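Local coordinates for APC3568 protein (Geobacillus stearothermophilus, PDB 1RFZ) that is of unknown function but may remove the phosphate from phosphatidylglycerophosphate, at residues T26-A31 and L45-C50; I51-R56 and S158-R163. All coordinates share one frame; numbering follows the deposited sequence.

Contact 1 of 2, residues T26-A31 and L45-C50; sequences TVEKIA and LTMEEC
The selenomethionine M47 reaches across from one helix to the other and sets its terminal methyl, CE, against E28 and A31. With chi1 at -173°, M47 CG turns away from the backbone N, and the chain then bends at chi2 and straightens again, carrying CE to 3.3 Å from A31 CB. The same methyl lies beside the carbonyl oxygen E28 O and the carboxylate oxygen E28 OE2, while M47 SE is 3.8 Å from A31 O. E28 and M47 cross obliquely: the glutamate chain bends at chi2 and brings OE2 to 3.5 Å from M47 CG, so the aliphatic part of M47 meets both the backbone and the acid of E28. This is packing between consecutive helices, 27-38 and 47-58, of an all-helical fold, with the second helix making contact from its first turn. T46 is the N-cap of helix 47-58, its OG1 accepting from E49 N at 2.7 Å. Deeper in, A31 and C50 bring the backbones closest together. Their CB atoms point toward the opposite segments and lie 3.9 Å apart, and C50 CB also rests 3.8 Å from A31 O.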
# COMPACT_ATOMS: atom_id res chain seq x y z
N THR A 26 -14.44 22.18 -5.89
CA THR A 26 -15.82 22.06 -5.46
C THR A 26 -16.21 20.61 -5.39
O THR A 26 -15.92 19.86 -6.31
CB THR A 26 -16.74 22.70 -6.49
OG1 THR A 26 -16.65 24.12 -6.39
CG2 THR A 26 -18.17 22.26 -6.30
N VAL A 27 -16.87 20.21 -4.31
CA VAL A 27 -17.34 18.83 -4.19
C VAL A 27 -17.99 18.40 -5.50
O VAL A 27 -17.89 17.24 -5.90
CB VAL A 27 -18.38 18.69 -3.05
CG1 VAL A 27 -19.41 17.59 -3.39
CG2 VAL A 27 -17.68 18.38 -1.74
N GLU A 28 -18.63 19.35 -6.16
CA GLU A 28 -19.33 19.11 -7.43
C GLU A 28 -18.43 18.81 -8.63
O GLU A 28 -18.74 17.97 -9.46
CB GLU A 28 -20.22 20.32 -7.75
CG GLU A 28 -20.92 20.26 -9.10
CD GLU A 28 -22.42 20.11 -8.96
OE1 GLU A 28 -23.07 21.02 -8.40
OE2 GLU A 28 -22.96 19.07 -9.41
N LYS A 29 -17.32 19.54 -8.74
CA LYS A 29 -16.42 19.32 -9.86
C LYS A 29 -15.69 17.99 -9.69
O LYS A 29 -15.24 17.37 -10.67
CB LYS A 29 -15.44 20.50 -10.00
CG LYS A 29 -16.12 21.75 -10.56
CD LYS A 29 -15.17 22.92 -10.76
CE LYS A 29 -14.70 23.51 -9.44
NZ LYS A 29 -13.93 24.78 -9.67
N ILE A 30 -15.59 17.54 -8.44
CA ILE A 30 -14.98 16.26 -8.10
C ILE A 30 -16.01 15.22 -8.53
O ILE A 30 -15.69 14.24 -9.21
CB ILE A 30 -14.76 16.12 -6.60
CG1 ILE A 30 -13.86 17.23 -6.10
CG2 ILE A 30 -14.11 14.76 -6.31
CD1 ILE A 30 -13.40 17.02 -4.65
N ALA A 31 -17.26 15.45 -8.14
CA ALA A 31 -18.35 14.55 -8.50
C ALA A 31 -18.44 14.56 -10.02
O ALA A 31 -18.92 13.60 -10.64
CB ALA A 31 -19.67 15.02 -7.88
N LEU A 45 -26.99 6.72 -14.00
CA LEU A 45 -26.22 7.45 -12.99
C LEU A 45 -26.58 8.91 -12.90
O LEU A 45 -26.64 9.60 -13.92
CB LEU A 45 -24.71 7.35 -13.28
CG LEU A 45 -23.77 8.15 -12.36
CD1 LEU A 45 -23.75 7.53 -10.97
CD2 LEU A 45 -22.37 8.20 -12.94
N THR A 46 -26.81 9.38 -11.68
CA THR A 46 -27.17 10.77 -11.41
C THR A 46 -26.01 11.55 -10.79
O THR A 46 -25.25 11.02 -9.98
CB THR A 46 -28.38 10.87 -10.45
OG1 THR A 46 -27.96 11.51 -9.23
CG2 THR A 46 -28.94 9.48 -10.12
N MSE A 47 -25.90 12.81 -11.17
CA MSE A 47 -24.86 13.69 -10.65
C MSE A 47 -24.93 13.77 -9.12
O MSE A 47 -23.90 13.82 -8.44
CB MSE A 47 -25.04 15.08 -11.27
CG MSE A 47 -23.94 16.05 -10.94
SE MSE A 47 -22.19 15.43 -11.50
CE MSE A 47 -21.12 16.61 -10.41
N GLU A 48 -26.15 13.79 -8.60
CA GLU A 48 -26.41 13.86 -7.16
C GLU A 48 -25.89 12.57 -6.54
O GLU A 48 -25.38 12.55 -5.42
CB GLU A 48 -27.92 13.98 -6.89
CG GLU A 48 -28.59 15.32 -7.31
CD GLU A 48 -28.66 15.54 -8.82
OE1 GLU A 48 -29.32 14.74 -9.53
OE2 GLU A 48 -28.07 16.53 -9.31
N GLU A 49 -26.05 11.49 -7.31
CA GLU A 49 -25.63 10.14 -6.93
C GLU A 49 -24.14 10.18 -6.59
O GLU A 49 -23.70 9.65 -5.57
CB GLU A 49 -25.87 9.19 -8.11
CG GLU A 49 -25.85 7.73 -7.78
CD GLU A 49 -27.06 7.33 -6.97
OE1 GLU A 49 -28.19 7.54 -7.47
OE2 GLU A 49 -26.88 6.81 -5.84
N CYS A 50 -23.37 10.81 -7.47
CA CYS A 50 -21.94 10.96 -7.32
C CYS A 50 -21.61 11.84 -6.12
O CYS A 50 -20.85 11.44 -5.23
CB CYS A 50 -21.34 11.58 -8.59
SG CYS A 50 -21.71 10.65 -10.10

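Contact 2 of 2, residues I51-R56 and S158-R163; sequences IENVNR and SRLAHR. With SO4 (sulfate ion), chain E.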
# COMPACT_ATOMS: atom_id res chain seq x y z
N ILE A 51 -22.19 13.04 -6.10
CA ILE A 51 -21.96 13.99 -5.03
C ILE A 51 -22.03 13.29 -3.69
O ILE A 51 -21.16 13.47 -2.83
CB ILE A 51 -23.02 15.12 -5.03
CG1 ILE A 51 -23.05 15.78 -6.41
CG2 ILE A 51 -22.68 16.16 -3.95
CD1 ILE A 51 -23.71 17.16 -6.40
N GLU A 52 -23.07 12.49 -3.52
CA GLU A 52 -23.27 11.74 -2.29
C GLU A 52 -21.97 11.03 -1.92
O GLU A 52 -21.42 11.22 -0.83
CB GLU A 52 -24.40 10.72 -2.47
CG GLU A 52 -25.46 10.79 -1.39
CD GLU A 52 -24.87 10.69 0.01
OE1 GLU A 52 -24.45 9.58 0.42
OE2 GLU A 52 -24.83 11.74 0.71
N ASN A 53 -21.49 10.22 -2.87
CA ASN A 53 -20.26 9.46 -2.72
C ASN A 53 -19.07 10.38 -2.43
O ASN A 53 -18.33 10.16 -1.45
CB ASN A 53 -20.03 8.65 -4.01
CG ASN A 53 -20.83 7.35 -4.03
OD1 ASN A 53 -20.59 6.45 -3.22
ND2 ASN A 53 -21.80 7.26 -4.94
N VAL A 54 -18.87 11.40 -3.26
CA VAL A 54 -17.79 12.33 -3.00
C VAL A 54 -17.87 12.84 -1.54
O VAL A 54 -16.85 12.91 -0.83
CB VAL A 54 -17.85 13.53 -3.98
CG1 VAL A 54 -16.60 14.40 -3.84
CG2 VAL A 54 -17.95 13.01 -5.39
N ASN A 55 -19.07 13.16 -1.07
CA ASN A 55 -19.23 13.63 0.30
C ASN A 55 -18.85 12.52 1.25
O ASN A 55 -18.26 12.75 2.31
CB ASN A 55 -20.67 14.05 0.56
CG ASN A 55 -21.04 15.36 -0.12
OD1 ASN A 55 -20.30 16.34 -0.05
ND2 ASN A 55 -22.20 15.38 -0.78
N ARG A 56 -19.19 11.30 0.86
CA ARG A 56 -18.90 10.14 1.69
C ARG A 56 -17.42 9.98 1.98
O ARG A 56 -17.02 9.76 3.12
CB ARG A 56 -19.45 8.88 1.04
CG ARG A 56 -20.03 7.95 2.05
CD ARG A 56 -21.13 8.64 2.80
NE ARG A 56 -21.47 7.91 4.01
CZ ARG A 56 -22.43 8.27 4.85
NH1 ARG A 56 -23.15 9.36 4.60
NH2 ARG A 56 -22.67 7.55 5.94
N SER A 158 -15.04 3.94 -6.41
CA SER A 158 -14.80 2.63 -5.83
C SER A 158 -15.97 2.34 -4.89
O SER A 158 -16.49 1.23 -4.88
CB SER A 158 -13.48 2.66 -5.06
OG SER A 158 -13.12 1.37 -4.62
N ARG A 159 -16.38 3.35 -4.14
CA ARG A 159 -17.51 3.24 -3.22
C ARG A 159 -18.83 3.17 -3.97
O ARG A 159 -19.74 2.42 -3.59
CB ARG A 159 -17.54 4.43 -2.27
CG ARG A 159 -18.77 4.41 -1.38
CD ARG A 159 -18.76 5.52 -0.38
NE ARG A 159 -19.89 5.44 0.54
CZ ARG A 159 -21.16 5.64 0.19
NH1 ARG A 159 -21.48 5.94 -1.06
NH2 ARG A 159 -22.11 5.57 1.12
N LEU A 160 -18.97 3.97 -5.03
CA LEU A 160 -20.19 3.92 -5.81
C LEU A 160 -20.35 2.48 -6.28
O LEU A 160 -21.42 1.87 -6.14
CB LEU A 160 -20.09 4.86 -7.02
CG LEU A 160 -20.94 4.61 -8.28
CD1 LEU A 160 -22.32 4.12 -7.94
CD2 LEU A 160 -21.03 5.89 -9.08
N ALA A 161 -19.27 1.93 -6.83
CA ALA A 161 -19.23 0.56 -7.32
C ALA A 161 -19.62 -0.43 -6.23
O ALA A 161 -20.50 -1.23 -6.42
CB ALA A 161 -17.86 0.26 -7.86
N HIS A 162 -18.97 -0.36 -5.07
CA HIS A 162 -19.33 -1.27 -3.98
C HIS A 162 -20.81 -1.24 -3.63
O HIS A 162 -21.33 -2.20 -3.06
CB HIS A 162 -18.52 -0.95 -2.73
CG HIS A 162 -17.11 -1.42 -2.80
ND1 HIS A 162 -16.77 -2.76 -2.76
CD2 HIS A 162 -15.95 -0.74 -2.94
CE1 HIS A 162 -15.46 -2.88 -2.86
NE2 HIS A 162 -14.94 -1.67 -2.98
N ARG A 163 -21.48 -0.14 -3.95
CA ARG A 163 -22.91 0.01 -3.65
C ARG A 163 -23.84 -0.63 -4.68
O ARG A 163 -24.76 -1.39 -4.32
CB ARG A 163 -23.29 1.48 -3.51
CG ARG A 163 -24.78 1.68 -3.28
CD ARG A 163 -25.17 3.15 -3.21
NE ARG A 163 -26.62 3.28 -3.11
CZ ARG A 163 -27.29 4.43 -3.09
NH1 ARG A 163 -26.64 5.59 -3.17
NH2 ARG A 163 -28.61 4.42 -3.00
S SO4 E . -19.76 4.48 4.06
O1 SO4 E . -19.53 3.12 3.51
O2 SO4 E . -21.04 5.00 3.51
O3 SO4 E . -18.65 5.40 3.71
O4 SO4 E . -19.85 4.44 5.53
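R159 reaches from helix 158-163 to N53 and R56 of helix 51-56, in a helix-helix crossing of this all-helical fold; the segment axes approach to 9.7 Å at 116°. Its chain runs extended from CG to NE, which carries the guanidinium to N53 and R56. The partners then divide between edge and face. At the edge, R159 NH1 donates to N53 OD1, a hydrogen bond modelled very short at 2.4 Å, with the amide and guanidinium planes 64° apart. Over one face lies the aliphatic start of R56, with R56 CB 3.5 Å above the plane toward the rim and R56 CG over NE and CZ of R159. The two guanidinium groups, turned 45° to each other, share a sulfate that is probably from the crystallisation liquor and would probably offset their like charges. On the inner side the N53 and L160 side chains cross at about a right angle, N53 ND2 lying 3.6 Å from L160 CB, and the same ND2 gives a weak hydrogen bond to E49 O. Sulfate O2 accepts from R159 NH2 at 2.7 Å and from R56 NE at 3.0 Å.

Overall arrangement
Contacts 1 and 2 follow one another along the chain, their centres about 10 Å apart and on the same side of its centre. Helix 47-58 serves both: its first turn meets helix 27-38, and its next residues meet the end of helix 145-163, so a helix near the C-terminus is joined to the early part of the chain. The contacts also touch directly. E49 OE2 and R163 NH1 form a salt bridge at 2.9 Å, although R163 is poorly ordered, and V54 packs on A31 and I30 while I51 packs on V27. All four segments belong to the part of the chain related to phosphatidylglycerophosphatase A; the sulfate at contact 2 does not by itself identify a substrate site.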